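Side-chain contacts in N-alpha-acetyltransferase (Sulfolobus solfataricus P2, PDB 4R3L), which catalyses transfer of the acetyl group of acetyl-CoA to the free alpha-amino group at protein N-termini, preferring those that begin with serine: residues Lys27-Arg30 / Leu31-Glu35; Val130-Tyr133 / Pro134-Ala137. All coordinates share one frame; numbering follows the deposited sequence.

Interaction 1 of 2, residues Lys27-Arg30 / Leu31-Glu35. With COA (coenzyme A), chain C.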
ATOM      1  N   LYS A  27      12.713   6.146  -7.053  1.00 22.80           N
ATOM      2  CA  LYS A  27      12.598   7.525  -7.504  1.00 28.44           C
ATOM      3  C   LYS A  27      11.242   8.118  -7.156  1.00 27.97           C
ATOM      4  O   LYS A  27      11.154   9.223  -6.621  1.00 28.92           O
ATOM      5  CB  LYS A  27      12.818   7.617  -9.014  1.00 30.19           C
ATOM      6  CG  LYS A  27      12.420   8.968  -9.609  1.00 32.46           C
ATOM      7  CD  LYS A  27      12.141   8.871 -11.109  1.00 43.92           C
ATOM      8  CE  LYS A  27      10.776   9.467 -11.452  1.00 37.82           C
ATOM      9  NZ  LYS A  27      10.571   9.588 -12.926  1.00 50.34           N
ATOM     10  N   ILE A  28      10.183   7.378  -7.469  1.00 24.92           N
ATOM     11  CA  ILE A  28       8.822   7.803  -7.150  1.00 21.12           C
ATOM     12  C   ILE A  28       8.647   7.996  -5.647  1.00 26.19           C
ATOM     13  O   ILE A  28       8.088   8.989  -5.177  1.00 26.81           O
ATOM     14  CB  ILE A  28       7.796   6.769  -7.659  1.00 22.74           C
ATOM     15  CG1 ILE A  28       7.824   6.718  -9.190  1.00 24.96           C
ATOM     16  CG2 ILE A  28       6.397   7.113  -7.159  1.00 21.99           C
ATOM     17  CD1 ILE A  28       7.036   5.562  -9.785  1.00 24.90           C
ATOM     18  N   ASN A  29       9.145   7.033  -4.888  1.00 21.73           N
ATOM     19  CA  ASN A  29       9.050   7.079  -3.445  1.00 23.88           C
ATOM     20  C   ASN A  29       9.765   8.321  -2.897  1.00 29.05           C
ATOM     21  O   ASN A  29       9.226   9.042  -2.052  1.00 26.23           O
ATOM     22  CB  ASN A  29       9.635   5.789  -2.867  1.00 23.28           C
ATOM     23  CG  ASN A  29       9.748   5.812  -1.364  1.00 26.99           C
ATOM     24  OD1 ASN A  29      10.837   5.983  -0.823  1.00 34.32           O
ATOM     25  ND2 ASN A  29       8.632   5.601  -0.677  1.00 24.06           N
ATOM     26  N   ARG A  30      10.968   8.576  -3.409  1.00 30.17           N
ATOM     27  CA  ARG A  30      11.757   9.725  -2.971  1.00 36.34           C
ATOM     28  C   ARG A  30      11.035  11.037  -3.258  1.00 34.76           C
ATOM     29  O   ARG A  30      11.086  11.965  -2.455  1.00 38.56           O
ATOM     30  CB  ARG A  30      13.134   9.724  -3.642  1.00 38.52           C
ATOM     31  CG  ARG A  30      14.011   8.516  -3.306  1.00 43.33           C
ATOM     32  CD  ARG A  30      14.172   8.292  -1.804  1.00 45.79           C
ATOM     33  NE  ARG A  30      15.232   7.319  -1.506  1.00 45.33           N
ATOM     34  CZ  ARG A  30      15.025   6.082  -1.056  1.00 46.05           C
ATOM     35  NH1 ARG A  30      13.787   5.633  -0.836  1.00 39.81           N
ATOM     36  NH2 ARG A  30      16.065   5.286  -0.824  1.00 43.73           N
ATOM     37  N   LEU A  31      10.328  11.098  -4.384  1.00 32.57           N
ATOM     38  CA  LEU A  31       9.631  12.315  -4.788  1.00 36.76           C
ATOM     39  C   LEU A  31       8.276  12.538  -4.109  1.00 40.20           C
ATOM     40  O   LEU A  31       7.803  13.672  -4.023  1.00 43.19           O
ATOM     41  CB  LEU A  31       9.419  12.316  -6.301  1.00 37.87           C
ATOM     42  CG  LEU A  31      10.648  12.564  -7.176  1.00 44.64           C
ATOM     43  CD1 LEU A  31      10.322  12.300  -8.637  1.00 40.84           C
ATOM     44  CD2 LEU A  31      11.139  13.983  -6.989  1.00 44.00           C
ATOM     45  N   THR A  32       7.643  11.470  -3.636  1.00 32.20           N
ATOM     46  CA  THR A  32       6.247  11.578  -3.225  1.00 31.75           C
ATOM     47  C   THR A  32       6.003  11.273  -1.760  1.00 32.09           C
ATOM     48  O   THR A  32       4.937  11.581  -1.242  1.00 32.82           O
ATOM     49  CB  THR A  32       5.342  10.641  -4.053  1.00 32.42           C
ATOM     50  OG1 THR A  32       5.743   9.286  -3.837  1.00 33.61           O
ATOM     51  CG2 THR A  32       5.438  10.959  -5.523  1.00 32.97           C
ATOM     52  N   LEU A  33       6.981  10.671  -1.089  1.00 32.21           N
ATOM     53  CA  LEU A  33       6.773  10.202   0.273  1.00 29.97           C
ATOM     54  C   LEU A  33       7.957  10.549   1.189  1.00 37.55           C
ATOM     55  O   LEU A  33       9.072  10.764   0.718  1.00 36.33           O
ATOM     56  CB  LEU A  33       6.524   8.691   0.272  1.00 33.09           C
ATOM     57  CG  LEU A  33       5.188   8.235  -0.318  1.00 31.36           C
ATOM     58  CD1 LEU A  33       5.181   6.740  -0.565  1.00 28.78           C
ATOM     59  CD2 LEU A  33       4.046   8.619   0.615  1.00 36.10           C
ATOM     60  N   PRO A  34       7.708  10.617   2.507  1.00 48.11           N
ATOM     61  CA  PRO A  34       8.770  10.883   3.482  1.00 44.68           C
ATOM     62  C   PRO A  34       9.480   9.622   3.987  1.00 48.46           C
ATOM     63  O   PRO A  34      10.607   9.715   4.472  1.00 43.98           O
ATOM     64  CB  PRO A  34       8.017  11.562   4.623  1.00 45.92           C
ATOM     65  CG  PRO A  34       6.692  10.913   4.598  1.00 50.32           C
ATOM     66  CD  PRO A  34       6.375  10.676   3.132  1.00 48.26           C
ATOM     67  N   GLU A  35       8.817   8.473   3.894  1.00 44.87           N
ATOM     68  CA  GLU A  35       9.407   7.201   4.301  1.00 43.35           C
ATOM     69  C   GLU A  35      10.277   6.641   3.184  1.00 42.29           C
ATOM     70  O   GLU A  35       9.811   5.861   2.356  1.00 41.26           O
ATOM     71  CB  GLU A  35       8.319   6.191   4.673  1.00 48.08           C
ATOM     72  CG  GLU A  35       7.201   6.757   5.540  1.00 51.59           C
ATOM     73  CD  GLU A  35       6.098   7.428   4.731  1.00 57.64           C
ATOM     74  OE1 GLU A  35       5.852   7.009   3.576  1.00 54.56           O
ATOM     75  OE2 GLU A  35       5.477   8.380   5.252  1.00 59.36           O
TER
HETATM   76  N1A COA C 400      -8.648  15.180  -3.213  1.00 42.62           N
HETATM   77  C2A COA C 400      -9.834  14.591  -2.956  1.00 47.28           C
HETATM   78  N3A COA C 400     -10.045  13.310  -3.269  1.00 46.38           N
HETATM   79  C4A COA C 400      -9.060  12.567  -3.862  1.00 41.82           C
HETATM   80  C5A COA C 400      -7.830  13.144  -4.141  1.00 38.55           C
HETATM   81  C6A COA C 400      -7.637  14.492  -3.800  1.00 42.09           C
HETATM   82  N6A COA C 400      -6.358  15.138  -4.073  1.00 39.79           N
HETATM   83  N7A COA C 400      -7.038  12.166  -4.732  1.00 38.31           N
HETATM   84  C8A COA C 400      -7.777  11.025  -4.812  1.00 37.36           C
HETATM   85  N9A COA C 400      -8.996  11.248  -4.282  1.00 36.93           N
HETATM   86  C1B COA C 400     -10.111  10.291  -4.189  1.00 43.06           C
HETATM   87  C2B COA C 400     -11.183  10.672  -5.132  1.00 44.21           C
HETATM   88  O2B COA C 400     -12.416  10.255  -4.664  1.00 44.25           O
HETATM   89  C3B COA C 400     -10.857   9.901  -6.309  1.00 40.72           C
HETATM   90  O3B COA C 400     -11.966   9.817  -7.112  1.00 46.55           O
HETATM   91  P3B COA C 400     -12.130  10.818  -8.308  1.00 57.95           P
HETATM   92  O7A COA C 400     -13.178  10.296  -9.290  1.00 57.29           O
HETATM   93  O8A COA C 400     -10.839  10.947  -9.015  1.00 43.01           O
HETATM   94  O9A COA C 400     -12.549  12.159  -7.787  1.00 50.17           O
HETATM   95  C4B COA C 400     -10.491   8.606  -5.709  1.00 38.69           C
HETATM   96  O4B COA C 400      -9.733   8.958  -4.578  1.00 36.14           O
HETATM   97  C5B COA C 400      -9.643   7.801  -6.602  1.00 36.19           C
HETATM   98  O5B COA C 400      -8.350   8.319  -6.742  1.00 30.71           O
HETATM   99  P1A COA C 400      -7.232   7.746  -7.701  1.00 27.49           P
HETATM  100  O1A COA C 400      -7.214   8.478  -9.015  1.00 26.39           O
HETATM  101  O2A COA C 400      -7.418   6.293  -7.862  1.00 23.34           O
HETATM  102  O3A COA C 400      -5.901   8.106  -6.896  1.00 26.02           O
HETATM  103  P2A COA C 400      -4.535   8.592  -7.518  1.00 28.07           P
HETATM  104  O4A COA C 400      -4.581  10.057  -7.923  1.00 30.16           O
HETATM  105  O5A COA C 400      -4.131   7.707  -8.654  1.00 24.42           O
HETATM  106  O6A COA C 400      -3.428   8.439  -6.362  1.00 24.89           O
HETATM  107  CBP COA C 400      -2.572   8.879  -4.118  1.00 22.34           C
HETATM  108  CCP COA C 400      -3.801   8.692  -5.058  1.00 27.64           C
HETATM  109  CDP COA C 400      -3.054   9.236  -2.738  1.00 26.28           C
HETATM  110  CEP COA C 400      -1.815   7.552  -4.092  1.00 25.61           C
HETATM  111  CAP COA C 400      -1.747   9.982  -4.742  1.00 29.45           C
HETATM  112  OAP COA C 400      -2.307  11.282  -4.543  1.00 29.36           O
HETATM  113  C9P COA C 400      -0.317  10.065  -4.242  1.00 26.20           C
HETATM  114  O9P COA C 400       0.583   9.345  -4.749  1.00 27.72           O
HETATM  115  N8P COA C 400       0.074  10.987  -3.197  1.00 28.73           N
HETATM  116  C7P COA C 400       1.438  11.098  -2.691  1.00 30.22           C
HETATM  117  C6P COA C 400       1.954   9.791  -2.022  1.00 34.65           C
HETATM  118  C5P COA C 400       1.004   9.269  -0.948  1.00 31.66           C
HETATM  119  O5P COA C 400       0.564  10.079  -0.092  1.00 31.23           O
HETATM  120  N4P COA C 400       0.601   7.861  -0.941  1.00 30.42           N
HETATM  121  C3P COA C 400      -0.313   7.367   0.069  1.00 30.71           C
HETATM  122  C2P COA C 400       0.177   7.308   1.510  1.00 40.76           C
HETATM  123  S1P COA C 400      -0.737   6.336   2.665  1.00 52.53           S

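Interaction 2 of 2, residues Val130-Tyr133 / Pro134-Ala137. With COA (coenzyme A), chain C.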
ATOM      1  N   VAL A 130      -2.735  11.674   9.255  1.00 28.36           N
ATOM      2  CA  VAL A 130      -4.043  12.314   9.433  1.00 31.83           C
ATOM      3  C   VAL A 130      -4.221  13.562   8.556  1.00 31.86           C
ATOM      4  O   VAL A 130      -5.341  14.009   8.318  1.00 34.65           O
ATOM      5  CB  VAL A 130      -4.279  12.688  10.910  1.00 33.59           C
ATOM      6  CG1 VAL A 130      -4.318  11.430  11.761  1.00 30.76           C
ATOM      7  CG2 VAL A 130      -3.187  13.643  11.403  1.00 31.99           C
ATOM      8  N   SER A 131      -3.120  14.117   8.060  1.00 31.73           N
ATOM      9  CA  SER A 131      -3.199  15.277   7.177  1.00 33.20           C
ATOM     10  C   SER A 131      -3.325  14.893   5.692  1.00 33.86           C
ATOM     11  O   SER A 131      -3.579  15.747   4.840  1.00 29.68           O
ATOM     12  CB  SER A 131      -1.973  16.175   7.373  1.00 33.26           C
ATOM     13  OG  SER A 131      -0.769  15.445   7.182  1.00 34.27           O
ATOM     14  N   ASN A 132      -3.150  13.611   5.386  1.00 29.95           N
ATOM     15  CA  ASN A 132      -3.114  13.168   3.995  1.00 31.33           C
ATOM     16  C   ASN A 132      -4.520  13.056   3.421  1.00 34.72           C
ATOM     17  O   ASN A 132      -5.034  11.950   3.226  1.00 30.16           O
ATOM     18  CB  ASN A 132      -2.386  11.825   3.881  1.00 28.61           C
ATOM     19  CG  ASN A 132      -1.910  11.539   2.467  1.00 30.80           C
ATOM     20  OD1 ASN A 132      -2.398  12.124   1.498  1.00 30.28           O
ATOM     21  ND2 ASN A 132      -0.952  10.634   2.343  1.00 31.25           N
ATOM     22  N   TYR A 133      -5.128  14.209   3.151  1.00 37.08           N
ATOM     23  CA  TYR A 133      -6.501  14.280   2.649  1.00 36.68           C
ATOM     24  C   TYR A 133      -6.766  13.455   1.376  1.00 38.60           C
ATOM     25  O   TYR A 133      -7.761  12.729   1.324  1.00 35.44           O
ATOM     26  CB  TYR A 133      -6.892  15.745   2.412  1.00 41.61           C
ATOM     27  CG  TYR A 133      -8.267  15.918   1.802  1.00 50.91           C
ATOM     28  CD1 TYR A 133      -9.415  15.786   2.576  1.00 58.57           C
ATOM     29  CD2 TYR A 133      -8.417  16.225   0.455  1.00 51.59           C
ATOM     30  CE1 TYR A 133     -10.677  15.943   2.024  1.00 54.47           C
ATOM     31  CE2 TYR A 133      -9.677  16.387  -0.105  1.00 56.61           C
ATOM     32  CZ  TYR A 133     -10.802  16.242   0.684  1.00 57.82           C
ATOM     33  OH  TYR A 133     -12.056  16.402   0.134  1.00 66.38           O
ATOM     34  N   PRO A 134      -5.898  13.570   0.344  1.00 34.49           N
ATOM     35  CA  PRO A 134      -6.180  12.755  -0.843  1.00 36.85           C
ATOM     36  C   PRO A 134      -6.232  11.260  -0.540  1.00 33.53           C
ATOM     37  O   PRO A 134      -7.196  10.603  -0.933  1.00 33.25           O
ATOM     38  CB  PRO A 134      -5.011  13.077  -1.776  1.00 35.85           C
ATOM     39  CG  PRO A 134      -4.589  14.443  -1.377  1.00 36.13           C
ATOM     40  CD  PRO A 134      -4.761  14.482   0.112  1.00 37.40           C
ATOM     41  N   ALA A 135      -5.225  10.742   0.161  1.00 29.89           N
ATOM     42  CA  ALA A 135      -5.150   9.306   0.422  1.00 29.27           C
ATOM     43  C   ALA A 135      -6.346   8.827   1.251  1.00 28.53           C
ATOM     44  O   ALA A 135      -6.934   7.784   0.956  1.00 28.75           O
ATOM     45  CB  ALA A 135      -3.823   8.955   1.112  1.00 25.59           C
ATOM     46  N   ILE A 136      -6.733   9.595   2.261  1.00 23.55           N
ATOM     47  CA  ILE A 136      -7.843   9.188   3.121  1.00 22.04           C
ATOM     48  C   ILE A 136      -9.150   9.074   2.337  1.00 31.24           C
ATOM     49  O   ILE A 136      -9.973   8.158   2.565  1.00 28.33           O
ATOM     50  CB  ILE A 136      -8.029  10.178   4.282  1.00 29.85           C
ATOM     51  CG1 ILE A 136      -6.798  10.166   5.198  1.00 27.89           C
ATOM     52  CG2 ILE A 136      -9.272   9.847   5.084  1.00 28.54           C
ATOM     53  CD1 ILE A 136      -6.898  11.157   6.342  1.00 32.71           C
ATOM     54  N   ALA A 137      -9.346  10.014   1.421  1.00 34.41           N
ATOM     55  CA  ALA A 137     -10.527  10.007   0.563  1.00 30.89           C
ATOM     56  C   ALA A 137     -10.555   8.743  -0.286  1.00 25.31           C
ATOM     57  O   ALA A 137     -11.600   8.103  -0.417  1.00 32.25           O
ATOM     58  CB  ALA A 137     -10.553  11.246  -0.325  1.00 36.46           C
TER
HETATM   59  N1A COA C 400      -8.648  15.180  -3.213  1.00 42.62           N
HETATM   60  C2A COA C 400      -9.834  14.591  -2.956  1.00 47.28           C
HETATM   61  N3A COA C 400     -10.045  13.310  -3.269  1.00 46.38           N
HETATM   62  C4A COA C 400      -9.060  12.567  -3.862  1.00 41.82           C
HETATM   63  C5A COA C 400      -7.830  13.144  -4.141  1.00 38.55           C
HETATM   64  C6A COA C 400      -7.637  14.492  -3.800  1.00 42.09           C
HETATM   65  N6A COA C 400      -6.358  15.138  -4.073  1.00 39.79           N
HETATM   66  N7A COA C 400      -7.038  12.166  -4.732  1.00 38.31           N
HETATM   67  C8A COA C 400      -7.777  11.025  -4.812  1.00 37.36           C
HETATM   68  N9A COA C 400      -8.996  11.248  -4.282  1.00 36.93           N
HETATM   69  C1B COA C 400     -10.111  10.291  -4.189  1.00 43.06           C
HETATM   70  C2B COA C 400     -11.183  10.672  -5.132  1.00 44.21           C
HETATM   71  O2B COA C 400     -12.416  10.255  -4.664  1.00 44.25           O
HETATM   72  C3B COA C 400     -10.857   9.901  -6.309  1.00 40.72           C
HETATM   73  O3B COA C 400     -11.966   9.817  -7.112  1.00 46.55           O
HETATM   74  P3B COA C 400     -12.130  10.818  -8.308  1.00 57.95           P
HETATM   75  O7A COA C 400     -13.178  10.296  -9.290  1.00 57.29           O
HETATM   76  O8A COA C 400     -10.839  10.947  -9.015  1.00 43.01           O
HETATM   77  O9A COA C 400     -12.549  12.159  -7.787  1.00 50.17           O
HETATM   78  C4B COA C 400     -10.491   8.606  -5.709  1.00 38.69           C
HETATM   79  O4B COA C 400      -9.733   8.958  -4.578  1.00 36.14           O
HETATM   80  C5B COA C 400      -9.643   7.801  -6.602  1.00 36.19           C
HETATM   81  O5B COA C 400      -8.350   8.319  -6.742  1.00 30.71           O
HETATM   82  P1A COA C 400      -7.232   7.746  -7.701  1.00 27.49           P
HETATM   83  O1A COA C 400      -7.214   8.478  -9.015  1.00 26.39           O
HETATM   84  O2A COA C 400      -7.418   6.293  -7.862  1.00 23.34           O
HETATM   85  O3A COA C 400      -5.901   8.106  -6.896  1.00 26.02           O
HETATM   86  P2A COA C 400      -4.535   8.592  -7.518  1.00 28.07           P
HETATM   87  O4A COA C 400      -4.581  10.057  -7.923  1.00 30.16           O
HETATM   88  O5A COA C 400      -4.131   7.707  -8.654  1.00 24.42           O
HETATM   89  O6A COA C 400      -3.428   8.439  -6.362  1.00 24.89           O
HETATM   90  CBP COA C 400      -2.572   8.879  -4.118  1.00 22.34           C
HETATM   91  CCP COA C 400      -3.801   8.692  -5.058  1.00 27.64           C
HETATM   92  CDP COA C 400      -3.054   9.236  -2.738  1.00 26.28           C
HETATM   93  CEP COA C 400      -1.815   7.552  -4.092  1.00 25.61           C
HETATM   94  CAP COA C 400      -1.747   9.982  -4.742  1.00 29.45           C
HETATM   95  OAP COA C 400      -2.307  11.282  -4.543  1.00 29.36           O
HETATM   96  C9P COA C 400      -0.317  10.065  -4.242  1.00 26.20           C
HETATM   97  O9P COA C 400       0.583   9.345  -4.749  1.00 27.72           O
HETATM   98  N8P COA C 400       0.074  10.987  -3.197  1.00 28.73           N
HETATM   99  C7P COA C 400       1.438  11.098  -2.691  1.00 30.22           C
HETATM  100  C6P COA C 400       1.954   9.791  -2.022  1.00 34.65           C
HETATM  101  C5P COA C 400       1.004   9.269  -0.948  1.00 31.66           C
HETATM  102  O5P COA C 400       0.564  10.079  -0.092  1.00 31.23           O
HETATM  103  N4P COA C 400       0.601   7.861  -0.941  1.00 30.42           N
HETATM  104  C3P COA C 400      -0.313   7.367   0.069  1.00 30.71           C
HETATM  105  C2P COA C 400       0.177   7.308   1.510  1.00 40.76           C
HETATM  106  S1P COA C 400      -0.737   6.336   2.665  1.00 52.53           S

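Interaction 1 of 2, residues Lys27-Arg30 / Leu31-Glu35
With OG1 set between its backbone N and carbonyl carbon (chi1 62°), Thr32 folds its hydroxyl back onto the carbonyl of Ile28, while Asn29, its CG anti to the backbone N (chi1 173°), reaches forward to Glu35. Both contacts belong to the C-terminal end of helix 22-32 of the GNAT fold, where Leu33 is the first residue to leave helical geometry. Thr32 OG1 donates to Ile28 O over 2.7 Å, coming from above the carbonyl plane; the same oxygen also receives weak bonds from the amides of Leu31 and Thr32. A backbone bond, Leu33 N to Asn29 O at 2.9 Å, spans the exit from the helix. Beyond it, Asn29 ND2 donates to Glu35 O at 3.3 Å, an acceptor lying in the amide plane, and also bonds Tyr65 OH. Asn29 OD1 accepts from Arg30 NH1 at 3.0 Å, in the plane of a guanidinium that bonds Tyr37 O as well. Glu35, which is important for substrate specificity, thus has its backbone tied to the helix, and its side chain packs on Tyr154 and the bound peptide. On the cofactor side, Leu33 CD2 rests 3.5 Å from C5P of coenzyme A.

Interaction 2 of 2, residues Val130-Tyr133 / Pro134-Ala137
Asn132 ND2 donates to the pantetheine carbonyl O5P of coenzyme A at 2.9 Å with an N-H...O angle of 164°, a short and nearly straight bond. The other end of the same amide turns to the protein: Asn132 sits at the N-cap of helix 133-141, and its OD1 accepts a long, weak capping bond from Ala135 N at 3.4 Å. The first torsion of Asn132, near -161°, swings the amide away from the backbone N and over the first turn, where its CG lies 3.5 Å from Ala135 CB. The backbone continues the pattern, Ile136 N bonding Asn132 O at 3.1 Å and Ala137 N bonding Tyr133 O. With an alanine here both amide ends go, which is likely to leave O5P without this donor and Ala135 N without its weak side-chain cap. Further along, the helix start lines the adenine by van der Waals contact: Tyr133, its ring oblique, brings CE2 to 3.4 Å from C2A of coenzyme A, and Pro134 and Ala137 pack beside it in this structure. On the side away from the cofactor, Ile136 packs on Val128 and Tyr161 of the sheet. The whole forms one wall of the acetyl-CoA site of this GNAT domain, built on an N-cap asparagine that also holds the pantetheine.

Interactions 1 and 2 lie at opposite ends of their helices: residues 27-35 close helix 22-32, whereas residues 130-137 open helix 133-141. Their centres are 16 Å apart and their nearest atoms about 6 Å, so they do not touch directly, yet both meet coenzyme A. Each is partly buried, with inward side chains on different strands: interaction 1 packs on 61-72 and 83-94, interaction 2 on 123-129 and 160-166. The chemistry differs accordingly. Interaction 1 offers the pantetheine apolar carbon and uses its polar side chains within the protein, on the helix end and on the chain around Glu35; interaction 2 gives the cofactor a direct hydrogen bond and also borders its adenine.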